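Local atomic coordinates of nonstructural protein 2 (Human rotavirus C, PDB entry 2GU0), a protein that assembles into an octamer, probably binds single-stranded RNA and hydrolyses nucleoside triphosphates, and is thought to help build the factories where the viral genome is replicated and packaged. Residues I22-Q28 with Y71-Y76; T86-V90 with V133-M137; H263-C269 with S285-P291. All coordinates share one frame; numbering follows the deposited sequence.

Interaction 1 (I22-Q28 with Y71-Y76)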
ATOM      1  N   ILE A  22       4.027  16.504  30.735  1.00 27.91           N
ATOM      2  CA  ILE A  22       5.169  15.632  31.001  1.00 27.20           C
ATOM      3  C   ILE A  22       5.280  14.687  29.796  1.00 27.21           C
ATOM      4  O   ILE A  22       4.291  14.076  29.398  1.00 28.37           O
ATOM      5  CB  ILE A  22       4.968  14.813  32.282  1.00 24.95           C
ATOM      6  CG1 ILE A  22       5.102  15.716  33.499  1.00 25.26           C
ATOM      7  CG2 ILE A  22       6.003  13.729  32.369  1.00 26.77           C
ATOM      8  CD1 ILE A  22       4.943  14.989  34.817  1.00 24.64           C
ATOM      9  N   ASN A  23       6.463  14.565  29.205  1.00 26.03           N
ATOM     10  CA  ASN A  23       6.587  13.702  28.039  1.00 26.83           C
ATOM     11  C   ASN A  23       7.125  12.310  28.340  1.00 28.01           C
ATOM     12  O   ASN A  23       7.693  12.069  29.415  1.00 26.41           O
ATOM     13  CB  ASN A  23       7.415  14.385  26.941  1.00 26.03           C
ATOM     14  CG  ASN A  23       8.874  14.493  27.284  1.00 27.78           C
ATOM     15  OD1 ASN A  23       9.590  13.495  27.310  1.00 30.16           O
ATOM     16  ND2 ASN A  23       9.333  15.710  27.547  1.00 27.48           N
ATOM     17  N   LYS A  24       6.933  11.400  27.379  1.00 28.58           N
ATOM     18  CA  LYS A  24       7.352  10.015  27.533  1.00 29.38           C
ATOM     19  C   LYS A  24       8.840   9.820  27.695  1.00 30.15           C
ATOM     20  O   LYS A  24       9.269   8.912  28.398  1.00 30.61           O
ATOM     21  CB  LYS A  24       6.854   9.171  26.366  1.00 33.76           C
ATOM     22  CG  LYS A  24       7.532   9.451  25.047  1.00 37.73           C
ATOM     23  CD  LYS A  24       6.897   8.638  23.932  1.00 40.36           C
ATOM     24  CE  LYS A  24       7.375   9.138  22.570  1.00 43.91           C
ATOM     25  NZ  LYS A  24       6.668   8.477  21.438  1.00 45.24           N
ATOM     26  N   LYS A  25       9.650  10.643  27.048  1.00 30.52           N
ATOM     27  CA  LYS A  25      11.086  10.472  27.220  1.00 31.64           C
ATOM     28  C   LYS A  25      11.421  10.823  28.659  1.00 31.59           C
ATOM     29  O   LYS A  25      12.177  10.112  29.317  1.00 32.37           O
ATOM     30  CB  LYS A  25      11.868  11.357  26.247  1.00 30.94           C
ATOM     31  CG  LYS A  25      11.531  11.071  24.803  1.00 33.33           C
ATOM     32  CD  LYS A  25      11.771   9.615  24.441  1.00 32.62           C
ATOM     33  CE  LYS A  25      13.183   9.406  23.974  1.00 35.36           C
ATOM     34  NZ  LYS A  25      13.431  10.243  22.758  1.00 39.67           N
ATOM     35  N   ALA A  26      10.847  11.915  29.155  1.00 30.44           N
ATOM     36  CA  ALA A  26      11.095  12.305  30.526  1.00 30.30           C
ATOM     37  C   ALA A  26      10.831  11.067  31.382  1.00 31.17           C
ATOM     38  O   ALA A  26      11.730  10.554  32.045  1.00 31.48           O
ATOM     39  CB  ALA A  26      10.176  13.421  30.914  1.00 30.50           C
ATOM     40  N   VAL A  27       9.599  10.570  31.336  1.00 31.27           N
ATOM     41  CA  VAL A  27       9.219   9.384  32.092  1.00 31.54           C
ATOM     42  C   VAL A  27      10.204   8.233  31.894  1.00 32.10           C
ATOM     43  O   VAL A  27      10.653   7.633  32.854  1.00 33.81           O
ATOM     44  CB  VAL A  27       7.804   8.912  31.691  1.00 32.07           C
ATOM     45  CG1 VAL A  27       7.428   7.640  32.448  1.00 31.72           C
ATOM     46  CG2 VAL A  27       6.804  10.010  31.984  1.00 31.90           C
ATOM     47  N   GLN A  28      10.542   7.922  30.653  1.00 33.38           N
ATOM     48  CA  GLN A  28      11.475   6.834  30.376  1.00 35.29           C
ATOM     49  C   GLN A  28      12.785   7.039  31.125  1.00 35.16           C
ATOM     50  O   GLN A  28      13.352   6.098  31.684  1.00 36.07           O
ATOM     51  CB  GLN A  28      11.728   6.737  28.866  1.00 36.84           C
ATOM     52  CG  GLN A  28      13.015   6.046  28.461  1.00 40.34           C
ATOM     53  CD  GLN A  28      13.099   5.825  26.956  1.00 43.55           C
ATOM     54  OE1 GLN A  28      12.596   6.633  26.173  1.00 44.58           O
ATOM     55  NE2 GLN A  28      13.749   4.736  26.546  1.00 42.40           N
ATOM     56  N   TYR A  71       2.286   5.205  28.851  1.00 35.00           N
ATOM     57  CA  TYR A  71       2.773   6.548  28.589  1.00 34.21           C
ATOM     58  C   TYR A  71       3.513   6.671  27.269  1.00 34.89           C
ATOM     59  O   TYR A  71       3.804   7.785  26.815  1.00 34.02           O
ATOM     60  CB  TYR A  71       3.668   6.982  29.745  1.00 33.90           C
ATOM     61  CG  TYR A  71       4.944   6.178  29.865  1.00 31.63           C
ATOM     62  CD1 TYR A  71       6.070   6.526  29.133  1.00 32.08           C
ATOM     63  CD2 TYR A  71       5.005   5.045  30.665  1.00 29.65           C
ATOM     64  CE1 TYR A  71       7.218   5.770  29.188  1.00 32.57           C
ATOM     65  CE2 TYR A  71       6.149   4.278  30.725  1.00 30.01           C
ATOM     66  CZ  TYR A  71       7.254   4.646  29.977  1.00 32.33           C
ATOM     67  OH  TYR A  71       8.392   3.877  29.977  1.00 33.08           O
ATOM     68  N   GLU A  72       3.814   5.528  26.654  1.00 35.71           N
ATOM     69  CA  GLU A  72       4.512   5.515  25.370  1.00 36.03           C
ATOM     70  C   GLU A  72       3.491   5.806  24.288  1.00 34.94           C
ATOM     71  O   GLU A  72       3.838   6.117  23.146  1.00 33.62           O
ATOM     72  CB  GLU A  72       5.153   4.153  25.119  1.00 39.18           C
ATOM     73  CG  GLU A  72       6.188   3.756  26.149  1.00 44.33           C
ATOM     74  CD  GLU A  72       7.558   3.504  25.536  1.00 47.80           C
ATOM     75  OE1 GLU A  72       7.839   4.076  24.455  1.00 47.61           O
ATOM     76  OE2 GLU A  72       8.354   2.748  26.146  1.00 48.40           O
ATOM     77  N   SER A  73       2.223   5.715  24.677  1.00 35.23           N
ATOM     78  CA  SER A  73       1.091   5.960  23.789  1.00 35.98           C
ATOM     79  C   SER A  73       0.893   7.415  23.338  1.00 36.82           C
ATOM     80  O   SER A  73       1.207   8.359  24.059  1.00 35.87           O
ATOM     81  CB  SER A  73      -0.189   5.475  24.457  1.00 34.54           C
ATOM     82  OG  SER A  73      -1.301   5.802  23.653  1.00 37.82           O
ATOM     83  N   ASP A  74       0.362   7.578  22.131  1.00 39.80           N
ATOM     84  CA  ASP A  74       0.092   8.901  21.574  1.00 40.98           C
ATOM     85  C   ASP A  74      -1.059   9.491  22.361  1.00 40.63           C
ATOM     86  O   ASP A  74      -1.364  10.672  22.247  1.00 41.95           O
ATOM     87  CB  ASP A  74      -0.352   8.794  20.116  1.00 43.73           C
ATOM     88  CG  ASP A  74       0.724   9.197  19.145  1.00 49.09           C
ATOM     89  OD1 ASP A  74       1.391  10.225  19.399  1.00 52.66           O
ATOM     90  OD2 ASP A  74       0.892   8.498  18.120  1.00 50.31           O
ATOM     91  N   GLN A  75      -1.711   8.643  23.145  1.00 39.12           N
ATOM     92  CA  GLN A  75      -2.858   9.053  23.925  1.00 38.12           C
ATOM     93  C   GLN A  75      -2.413   9.720  25.229  1.00 38.23           C
ATOM     94  O   GLN A  75      -3.157  10.508  25.814  1.00 38.15           O
ATOM     95  CB  GLN A  75      -3.734   7.831  24.197  1.00 37.51           C
ATOM     96  CG  GLN A  75      -5.167   8.159  24.475  1.00 39.08           C
ATOM     97  CD  GLN A  75      -5.910   8.589  23.240  1.00 39.50           C
ATOM     98  OE1 GLN A  75      -5.487   9.499  22.527  1.00 41.69           O
ATOM     99  NE2 GLN A  75      -7.037   7.944  22.981  1.00 39.01           N
ATOM    100  N   TYR A  76      -1.197   9.393  25.668  1.00 36.17           N
ATOM    101  CA  TYR A  76      -0.605   9.964  26.880  1.00 33.11           C
ATOM    102  C   TYR A  76      -0.279  11.446  26.613  1.00 33.05           C
ATOM    103  O   TYR A  76      -0.517  12.312  27.463  1.00 32.71           O
ATOM    104  CB  TYR A  76       0.676   9.198  27.251  1.00 28.98           C
ATOM    105  CG  TYR A  76       1.429   9.771  28.434  1.00 26.39           C
ATOM    106  CD1 TYR A  76       0.995   9.558  29.752  1.00 23.98           C
ATOM    107  CD2 TYR A  76       2.559  10.559  28.233  1.00 24.78           C
ATOM    108  CE1 TYR A  76       1.677  10.123  30.838  1.00 23.34           C
ATOM    109  CE2 TYR A  76       3.246  11.128  29.301  1.00 24.30           C
ATOM    110  CZ  TYR A  76       2.804  10.909  30.596  1.00 24.21           C
ATOM    111  OH  TYR A  76       3.508  11.485  31.619  1.00 22.25           O
TER
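Val27 sets its CG1 methyl over the middle of the Tyr71 ring, 3.6 Å from the ring centroid and only 6° off the ring normal, a clear CH-pi contact. With CG1 anti to the backbone N (chi1 178°), the other methyl is left to face Tyr76, and Val27 CG2 lies 3.6 Å from Tyr76 OH. One valine thus serves both tyrosines. Tyr71 CB also sits over the centre of one face of the Tyr76 ring. Tyr76 reaches on to the start of the other segment, where its ring lies beside the Ile22 carbonyl and its OH is 3.4 Å from Ile22 CG2. That hydroxyl is satisfied outside the pair, by a hydrogen bond to the carbonyl oxygen of Cys6. At the edge of the Tyr71 ring, in its plane, stands Lys24 CB, 3.9 Å from Tyr71 CD1. Beyond CG the lysine chain runs extended past the backbone of Glu72, yet Lys24 NZ stays 5.5 Å from Glu72 OE1, too far for a salt bridge. Glu72 instead lays its CG against the face of Tyr71 opposite Val27, offset toward the rim, and Phe61 meets the same ring nearly at right angles. Further out, Asn23 caps the first turn of helix 24-32: its OD1 accepts from Ala26 N at 2.7 Å, the donor standing 39° out of the carbonyl plane, while ND2 bonds to the carbonyl of Tyr49. Asn23 and Lys25 also pack on Asn122 of a neighbouring subunit. Ser73 occupies the N-cap position of helix 74-90, so within the N-terminal region of NSP2 this is a case of two helix N-termini meeting across a small aromatic-aliphatic core.

Interaction 2 (T86-V90 with V133-M137)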
ATOM      1  N   THR A  86      -6.046  22.612  30.509  1.00 35.96           N
ATOM      2  CA  THR A  86      -7.155  22.767  31.428  1.00 36.98           C
ATOM      3  C   THR A  86      -6.701  23.482  32.686  1.00 37.27           C
ATOM      4  O   THR A  86      -7.101  24.612  32.932  1.00 38.87           O
ATOM      5  CB  THR A  86      -7.766  21.412  31.785  1.00 36.91           C
ATOM      6  OG1 THR A  86      -8.282  20.804  30.596  1.00 38.90           O
ATOM      7  CG2 THR A  86      -8.896  21.582  32.784  1.00 37.53           C
ATOM      8  N   LEU A  87      -5.852  22.841  33.471  1.00 36.45           N
ATOM      9  CA  LEU A  87      -5.373  23.455  34.693  1.00 37.30           C
ATOM     10  C   LEU A  87      -4.964  24.930  34.528  1.00 38.27           C
ATOM     11  O   LEU A  87      -5.219  25.759  35.411  1.00 36.60           O
ATOM     12  CB  LEU A  87      -4.204  22.645  35.244  1.00 36.67           C
ATOM     13  CG  LEU A  87      -4.613  21.275  35.782  1.00 36.59           C
ATOM     14  CD1 LEU A  87      -3.381  20.531  36.249  1.00 37.41           C
ATOM     15  CD2 LEU A  87      -5.608  21.442  36.923  1.00 34.01           C
ATOM     16  N   ASN A  88      -4.343  25.263  33.402  1.00 37.73           N
ATOM     17  CA  ASN A  88      -3.921  26.637  33.202  1.00 39.71           C
ATOM     18  C   ASN A  88      -5.112  27.578  33.168  1.00 43.37           C
ATOM     19  O   ASN A  88      -5.043  28.698  33.681  1.00 45.47           O
ATOM     20  CB  ASN A  88      -3.089  26.782  31.927  1.00 36.60           C
ATOM     21  CG  ASN A  88      -1.708  26.165  32.062  1.00 36.78           C
ATOM     22  OD1 ASN A  88      -1.099  26.208  33.130  1.00 35.10           O
ATOM     23  ND2 ASN A  88      -1.201  25.600  30.975  1.00 37.62           N
ATOM     24  N   MET A  89      -6.214  27.131  32.582  1.00 45.40           N
ATOM     25  CA  MET A  89      -7.389  27.977  32.522  1.00 47.34           C
ATOM     26  C   MET A  89      -7.949  28.256  33.901  1.00 48.56           C
ATOM     27  O   MET A  89      -8.260  29.400  34.230  1.00 50.33           O
ATOM     28  CB  MET A  89      -8.457  27.352  31.647  1.00 47.73           C
ATOM     29  CG  MET A  89      -8.201  27.573  30.187  1.00 49.99           C
ATOM     30  SD  MET A  89      -9.746  27.573  29.313  1.00 55.64           S
ATOM     31  CE  MET A  89     -10.492  29.119  29.931  1.00 50.70           C
ATOM     32  N   VAL A  90      -8.078  27.217  34.715  1.00 49.27           N
ATOM     33  CA  VAL A  90      -8.589  27.397  36.064  1.00 50.55           C
ATOM     34  C   VAL A  90      -7.854  28.567  36.731  1.00 52.80           C
ATOM     35  O   VAL A  90      -8.369  29.193  37.657  1.00 54.38           O
ATOM     36  CB  VAL A  90      -8.403  26.115  36.891  1.00 48.78           C
ATOM     37  CG1 VAL A  90      -8.803  26.356  38.332  1.00 50.09           C
ATOM     38  CG2 VAL A  90      -9.244  25.015  36.308  1.00 47.43           C
ATOM     39  N   VAL A 133     -13.670  22.364  30.381  1.00 34.26           N
ATOM     40  CA  VAL A 133     -12.934  22.531  31.629  1.00 33.98           C
ATOM     41  C   VAL A 133     -13.679  21.882  32.796  1.00 35.69           C
ATOM     42  O   VAL A 133     -13.070  21.231  33.644  1.00 34.66           O
ATOM     43  CB  VAL A 133     -12.695  24.026  31.938  1.00 32.13           C
ATOM     44  CG1 VAL A 133     -11.917  24.176  33.224  1.00 31.05           C
ATOM     45  CG2 VAL A 133     -11.937  24.669  30.804  1.00 30.54           C
ATOM     46  N   LYS A 134     -14.998  22.049  32.835  1.00 37.35           N
ATOM     47  CA  LYS A 134     -15.784  21.456  33.917  1.00 39.23           C
ATOM     48  C   LYS A 134     -15.775  19.936  33.863  1.00 38.93           C
ATOM     49  O   LYS A 134     -15.613  19.285  34.893  1.00 40.69           O
ATOM     50  CB  LYS A 134     -17.234  21.959  33.879  1.00 41.84           C
ATOM     51  CG  LYS A 134     -17.495  23.183  34.733  1.00 44.21           C
ATOM     52  CD  LYS A 134     -18.848  23.809  34.420  1.00 44.97           C
ATOM     53  CE  LYS A 134     -19.006  25.159  35.122  1.00 43.89           C
ATOM     54  NZ  LYS A 134     -20.267  25.843  34.725  1.00 44.75           N
ATOM     55  N   ALA A 135     -15.956  19.373  32.668  1.00 37.19           N
ATOM     56  CA  ALA A 135     -15.962  17.919  32.500  1.00 35.66           C
ATOM     57  C   ALA A 135     -14.636  17.311  32.964  1.00 33.80           C
ATOM     58  O   ALA A 135     -14.608  16.278  33.648  1.00 32.29           O
ATOM     59  CB  ALA A 135     -16.216  17.556  31.034  1.00 34.00           C
ATOM     60  N   VAL A 136     -13.543  17.964  32.584  1.00 30.98           N
ATOM     61  CA  VAL A 136     -12.216  17.505  32.951  1.00 29.86           C
ATOM     62  C   VAL A 136     -11.935  17.664  34.435  1.00 30.70           C
ATOM     63  O   VAL A 136     -11.314  16.798  35.048  1.00 31.93           O
ATOM     64  CB  VAL A 136     -11.135  18.258  32.177  1.00 28.22           C
ATOM     65  CG1 VAL A 136      -9.772  17.909  32.737  1.00 26.38           C
ATOM     66  CG2 VAL A 136     -11.221  17.919  30.707  1.00 24.50           C
ATOM     67  N   MET A 137     -12.366  18.775  35.017  1.00 31.09           N
ATOM     68  CA  MET A 137     -12.133  18.966  36.438  1.00 32.35           C
ATOM     69  C   MET A 137     -12.850  17.864  37.189  1.00 32.49           C
ATOM     70  O   MET A 137     -12.277  17.265  38.097  1.00 34.61           O
ATOM     71  CB  MET A 137     -12.624  20.335  36.909  1.00 32.39           C
ATOM     72  CG  MET A 137     -11.754  21.484  36.440  1.00 33.02           C
ATOM     73  SD  MET A 137     -10.008  21.239  36.824  1.00 34.72           S
ATOM     74  CE  MET A 137      -9.968  21.686  38.532  1.00 34.80           C
TER
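Thr86 and Val133 lie alongside each other with their side chains running in opposite senses where helix 74-90 crosses helix 129-139, an apolar helix-helix crossing in the N-terminal region of NSP2. The axes of the two short segments approach to 10.2 Å at a signed crossing angle of -110°, a steep crossing bridged by one cluster of side chains. Thr86 presents its methyl to the partner helix: CG2 stands anti to the backbone N (chi1 -62° for OG1) and lies 3.8 Å from Val136 CG1 and 4.0 Å from Val133 CG1. Its hydroxyl bonds back to the carbonyl of Leu82 in the same helix, which satisfies the polar branch beside an otherwise apolar surface. Val133 divides its two methyls between neighbours, CG1 facing Thr86 and Val90, and CG2 meeting Met89 SD at 3.9 Å. Val136 also packs on Leu111 and Leu114 of helix 108-119. Leu87, buried, adds the tip of its chain, CD2 approaching Met137 SD. The Met137 chain is bent at both chi2 and chi3, which brings its thioether over to the far helix: SD is 3.9 Å from Val90 CG2, and CE lies 4.1 Å from that same methyl.

Interaction 3 (H263-C269 with S285-P291)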
ATOM      1  N   HIS A 263     -31.087  -0.309  41.696  1.00 44.23           N
ATOM      2  CA  HIS A 263     -31.226  -1.694  42.126  1.00 45.30           C
ATOM      3  C   HIS A 263     -31.547  -1.822  43.618  1.00 47.32           C
ATOM      4  O   HIS A 263     -30.704  -1.534  44.474  1.00 48.66           O
ATOM      5  CB  HIS A 263     -29.945  -2.449  41.804  1.00 43.97           C
ATOM      6  CG  HIS A 263     -29.985  -3.884  42.200  1.00 43.59           C
ATOM      7  ND1 HIS A 263     -30.114  -4.285  43.509  1.00 43.82           N
ATOM      8  CD2 HIS A 263     -29.930  -5.014  41.460  1.00 44.76           C
ATOM      9  CE1 HIS A 263     -30.139  -5.603  43.559  1.00 46.29           C
ATOM     10  NE2 HIS A 263     -30.028  -6.070  42.329  1.00 45.77           N
ATOM     11  N   PRO A 264     -32.765  -2.295  43.944  1.00 47.99           N
ATOM     12  CA  PRO A 264     -33.262  -2.478  45.316  1.00 47.18           C
ATOM     13  C   PRO A 264     -32.263  -3.092  46.288  1.00 46.10           C
ATOM     14  O   PRO A 264     -32.050  -2.570  47.383  1.00 43.39           O
ATOM     15  CB  PRO A 264     -34.497  -3.357  45.121  1.00 47.45           C
ATOM     16  CG  PRO A 264     -34.997  -2.914  43.792  1.00 48.36           C
ATOM     17  CD  PRO A 264     -33.714  -2.877  42.980  1.00 47.90           C
ATOM     18  N   GLY A 265     -31.664  -4.205  45.881  1.00 46.59           N
ATOM     19  CA  GLY A 265     -30.690  -4.866  46.729  1.00 47.99           C
ATOM     20  C   GLY A 265     -29.631  -3.878  47.166  1.00 48.93           C
ATOM     21  O   GLY A 265     -29.311  -3.773  48.352  1.00 50.22           O
ATOM     22  N   TRP A 266     -29.097  -3.145  46.194  1.00 48.42           N
ATOM     23  CA  TRP A 266     -28.073  -2.144  46.440  1.00 46.63           C
ATOM     24  C   TRP A 266     -28.634  -1.079  47.368  1.00 46.76           C
ATOM     25  O   TRP A 266     -28.042  -0.762  48.388  1.00 46.32           O
ATOM     26  CB  TRP A 266     -27.649  -1.522  45.102  1.00 45.11           C
ATOM     27  CG  TRP A 266     -26.534  -0.497  45.188  1.00 42.49           C
ATOM     28  CD1 TRP A 266     -26.668   0.859  45.305  1.00 38.71           C
ATOM     29  CD2 TRP A 266     -25.127  -0.759  45.160  1.00 39.28           C
ATOM     30  NE1 TRP A 266     -25.434   1.451  45.349  1.00 37.39           N
ATOM     31  CE2 TRP A 266     -24.470   0.483  45.263  1.00 37.74           C
ATOM     32  CE3 TRP A 266     -24.360  -1.926  45.059  1.00 39.30           C
ATOM     33  CZ2 TRP A 266     -23.079   0.595  45.267  1.00 39.38           C
ATOM     34  CZ3 TRP A 266     -22.978  -1.817  45.064  1.00 39.80           C
ATOM     35  CH2 TRP A 266     -22.350  -0.564  45.168  1.00 40.66           C
ATOM     36  N   LYS A 267     -29.788  -0.540  47.000  1.00 48.34           N
ATOM     37  CA  LYS A 267     -30.458   0.493  47.774  1.00 51.27           C
ATOM     38  C   LYS A 267     -30.383   0.274  49.278  1.00 53.89           C
ATOM     39  O   LYS A 267     -29.926   1.151  50.011  1.00 53.36           O
ATOM     40  CB  LYS A 267     -31.921   0.570  47.347  1.00 52.47           C
ATOM     41  CG  LYS A 267     -32.818   1.434  48.221  1.00 53.93           C
ATOM     42  CD  LYS A 267     -32.454   2.904  48.132  1.00 56.85           C
ATOM     43  CE  LYS A 267     -33.612   3.786  48.599  1.00 58.48           C
ATOM     44  NZ  LYS A 267     -34.814   3.698  47.711  1.00 59.41           N
ATOM     45  N   THR A 268     -30.831  -0.898  49.729  1.00 56.15           N
ATOM     46  CA  THR A 268     -30.844  -1.236  51.155  1.00 58.72           C
ATOM     47  C   THR A 268     -29.494  -1.689  51.706  1.00 59.55           C
ATOM     48  O   THR A 268     -29.124  -1.317  52.822  1.00 60.80           O
ATOM     49  CB  THR A 268     -31.878  -2.351  51.478  1.00 59.19           C
ATOM     50  OG1 THR A 268     -31.549  -3.537  50.747  1.00 60.50           O
ATOM     51  CG2 THR A 268     -33.287  -1.906  51.121  1.00 58.97           C
ATOM     52  N   CYS A 269     -28.774  -2.505  50.944  1.00 59.30           N
ATOM     53  CA  CYS A 269     -27.471  -2.981  51.391  1.00 58.97           C
ATOM     54  C   CYS A 269     -26.598  -1.792  51.756  1.00 60.33           C
ATOM     55  O   CYS A 269     -25.921  -1.800  52.780  1.00 60.72           O
ATOM     56  CB  CYS A 269     -26.788  -3.793  50.294  1.00 57.90           C
ATOM     57  SG  CYS A 269     -25.047  -4.147  50.623  1.00 53.37           S
ATOM     58  N   SER A 285     -28.771  -8.596  51.485  1.00 56.59           N
ATOM     59  CA  SER A 285     -29.897  -7.898  50.883  1.00 57.35           C
ATOM     60  C   SER A 285     -29.660  -7.473  49.434  1.00 56.58           C
ATOM     61  O   SER A 285     -30.552  -6.929  48.794  1.00 56.55           O
ATOM     62  CB  SER A 285     -30.289  -6.690  51.746  1.00 58.54           C
ATOM     63  OG  SER A 285     -29.149  -6.033  52.275  1.00 61.90           O
ATOM     64  N   LEU A 286     -28.459  -7.735  48.921  1.00 56.20           N
ATOM     65  CA  LEU A 286     -28.105  -7.393  47.543  1.00 55.55           C
ATOM     66  C   LEU A 286     -28.807  -8.277  46.519  1.00 57.00           C
ATOM     67  O   LEU A 286     -29.184  -7.818  45.447  1.00 57.18           O
ATOM     68  CB  LEU A 286     -26.598  -7.536  47.323  1.00 52.98           C
ATOM     69  CG  LEU A 286     -25.644  -6.455  47.812  1.00 49.94           C
ATOM     70  CD1 LEU A 286     -24.230  -6.853  47.429  1.00 47.15           C
ATOM     71  CD2 LEU A 286     -26.013  -5.118  47.193  1.00 48.73           C
ATOM     72  N   TYR A 287     -28.966  -9.552  46.851  1.00 58.48           N
ATOM     73  CA  TYR A 287     -29.597 -10.504  45.950  1.00 59.74           C
ATOM     74  C   TYR A 287     -30.867 -11.071  46.549  1.00 60.23           C
ATOM     75  O   TYR A 287     -31.540 -11.887  45.926  1.00 60.49           O
ATOM     76  CB  TYR A 287     -28.632 -11.641  45.677  1.00 60.99           C
ATOM     77  CG  TYR A 287     -28.127 -12.250  46.958  1.00 62.56           C
ATOM     78  CD1 TYR A 287     -28.894 -13.174  47.663  1.00 62.94           C
ATOM     79  CD2 TYR A 287     -26.907 -11.861  47.496  1.00 62.66           C
ATOM     80  CE1 TYR A 287     -28.453 -13.693  48.879  1.00 63.51           C
ATOM     81  CE2 TYR A 287     -26.457 -12.376  48.710  1.00 64.22           C
ATOM     82  CZ  TYR A 287     -27.234 -13.288  49.397  1.00 63.41           C
ATOM     83  OH  TYR A 287     -26.792 -13.782  50.602  1.00 63.52           O
ATOM     84  N   SER A 288     -31.192 -10.649  47.762  1.00 61.25           N
ATOM     85  CA  SER A 288     -32.384 -11.155  48.418  1.00 63.09           C
ATOM     86  C   SER A 288     -33.598 -10.233  48.333  1.00 63.62           C
ATOM     87  O   SER A 288     -34.685 -10.609  48.768  1.00 64.50           O
ATOM     88  CB  SER A 288     -32.079 -11.482  49.878  1.00 63.04           C
ATOM     89  OG  SER A 288     -31.651 -10.327  50.569  1.00 65.67           O
ATOM     90  N   ILE A 289     -33.428  -9.032  47.778  1.00 63.22           N
ATOM     91  CA  ILE A 289     -34.559  -8.112  47.644  1.00 62.36           C
ATOM     92  C   ILE A 289     -35.086  -8.041  46.210  1.00 63.47           C
ATOM     93  O   ILE A 289     -34.310  -7.927  45.263  1.00 64.59           O
ATOM     94  CB  ILE A 289     -34.197  -6.701  48.111  1.00 60.36           C
ATOM     95  CG1 ILE A 289     -34.009  -6.704  49.625  1.00 59.58           C
ATOM     96  CG2 ILE A 289     -35.294  -5.724  47.714  1.00 59.65           C
ATOM     97  CD1 ILE A 289     -33.863  -5.329  50.227  1.00 60.34           C
ATOM     98  N   LYS A 290     -36.409  -8.105  46.064  1.00 64.00           N
ATOM     99  CA  LYS A 290     -37.072  -8.073  44.756  1.00 64.33           C
ATOM    100  C   LYS A 290     -37.437  -6.654  44.323  1.00 63.24           C
ATOM    101  O   LYS A 290     -37.612  -5.766  45.158  1.00 63.27           O
ATOM    102  CB  LYS A 290     -38.356  -8.908  44.803  1.00 66.02           C
ATOM    103  CG  LYS A 290     -38.231 -10.192  45.608  1.00 69.53           C
ATOM    104  CD  LYS A 290     -39.588 -10.809  45.919  1.00 71.04           C
ATOM    105  CE  LYS A 290     -39.453 -11.948  46.933  1.00 72.55           C
ATOM    106  NZ  LYS A 290     -40.781 -12.490  47.370  1.00 73.47           N
ATOM    107  N   PRO A 291     -37.550  -6.420  43.005  1.00 62.16           N
ATOM    108  CA  PRO A 291     -37.905  -5.085  42.519  1.00 61.31           C
ATOM    109  C   PRO A 291     -39.377  -4.886  42.812  1.00 60.70           C
ATOM    110  O   PRO A 291     -40.061  -5.830  43.190  1.00 60.54           O
ATOM    111  CB  PRO A 291     -37.646  -5.177  41.017  1.00 61.00           C
ATOM    112  CG  PRO A 291     -36.655  -6.294  40.893  1.00 61.60           C
ATOM    113  CD  PRO A 291     -37.173  -7.292  41.883  1.00 61.77           C
TER
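Ile289 lies against the first turn of helix 264-275, and each atom of its side chain has a neighbour there. CB is 4.2 Å from Gly265 CA. From it CG2, anti to the backbone N (chi1 -69° for CG1), turns to Pro264 and packs 3.6 Å from Pro264 CB. The other branch runs the opposite way along the helix: CG1 passes Thr268 OG1, and CD1 finishes tip to tip with the threonine, 3.6 Å from Thr268 CG2. Beside Ile289 CB, Gly265 lets the backbones close up. Its bare CA approaches the carbonyl of Leu286 in a nearly straight CA-H...O contact, 3.6 Å from Gly265 CA to Leu286 O with 170° at the hydrogen. Both segments belong to the HIT-like C-terminal region, where helix 264-275 packs beside strand 213-216 and helix 231-243; the Trp266 side chain is about 5 Å from that of His218, a predicted ATP-binding residue. Leu286 takes the inner side of the contact. Its CD2 lies 3.5 Å from Cys269 CB and 4.2 Å from Trp266 CE3, the leucine and tryptophan side chains running alongside in the same sense, while Ala235 adjoins both. The indole NE1 bonds to the carbonyl of Ser217. His263 caps the helix, its ND1 accepting from Trp266 N at 3.1 Å with the donor 24° out of the ring plane. The same imidazole turns an edge to Leu286, CE1 facing the carbonyl O near the ring plane, and packs on Ile307 of a neighbouring subunit.

The three contacts follow one another along the chain, each closing before the next opens. Interactions 1 and 2 share helix 74-90: the first uses its N-terminal start, against helix 24-32, and the second its C-terminal end, against helix 129-139. Their centres are 21 Å apart, so this one helix ties two parts of the N-terminal region together. Interaction 3 belongs to the HIT-like C-terminal region, on the other side of the chain's centre, about 44 Å from interaction 1 and 38 Å from interaction 2, measured between centres. Interactions 1 and 3 each also touch a neighbouring subunit, so both regions contribute to the octamer.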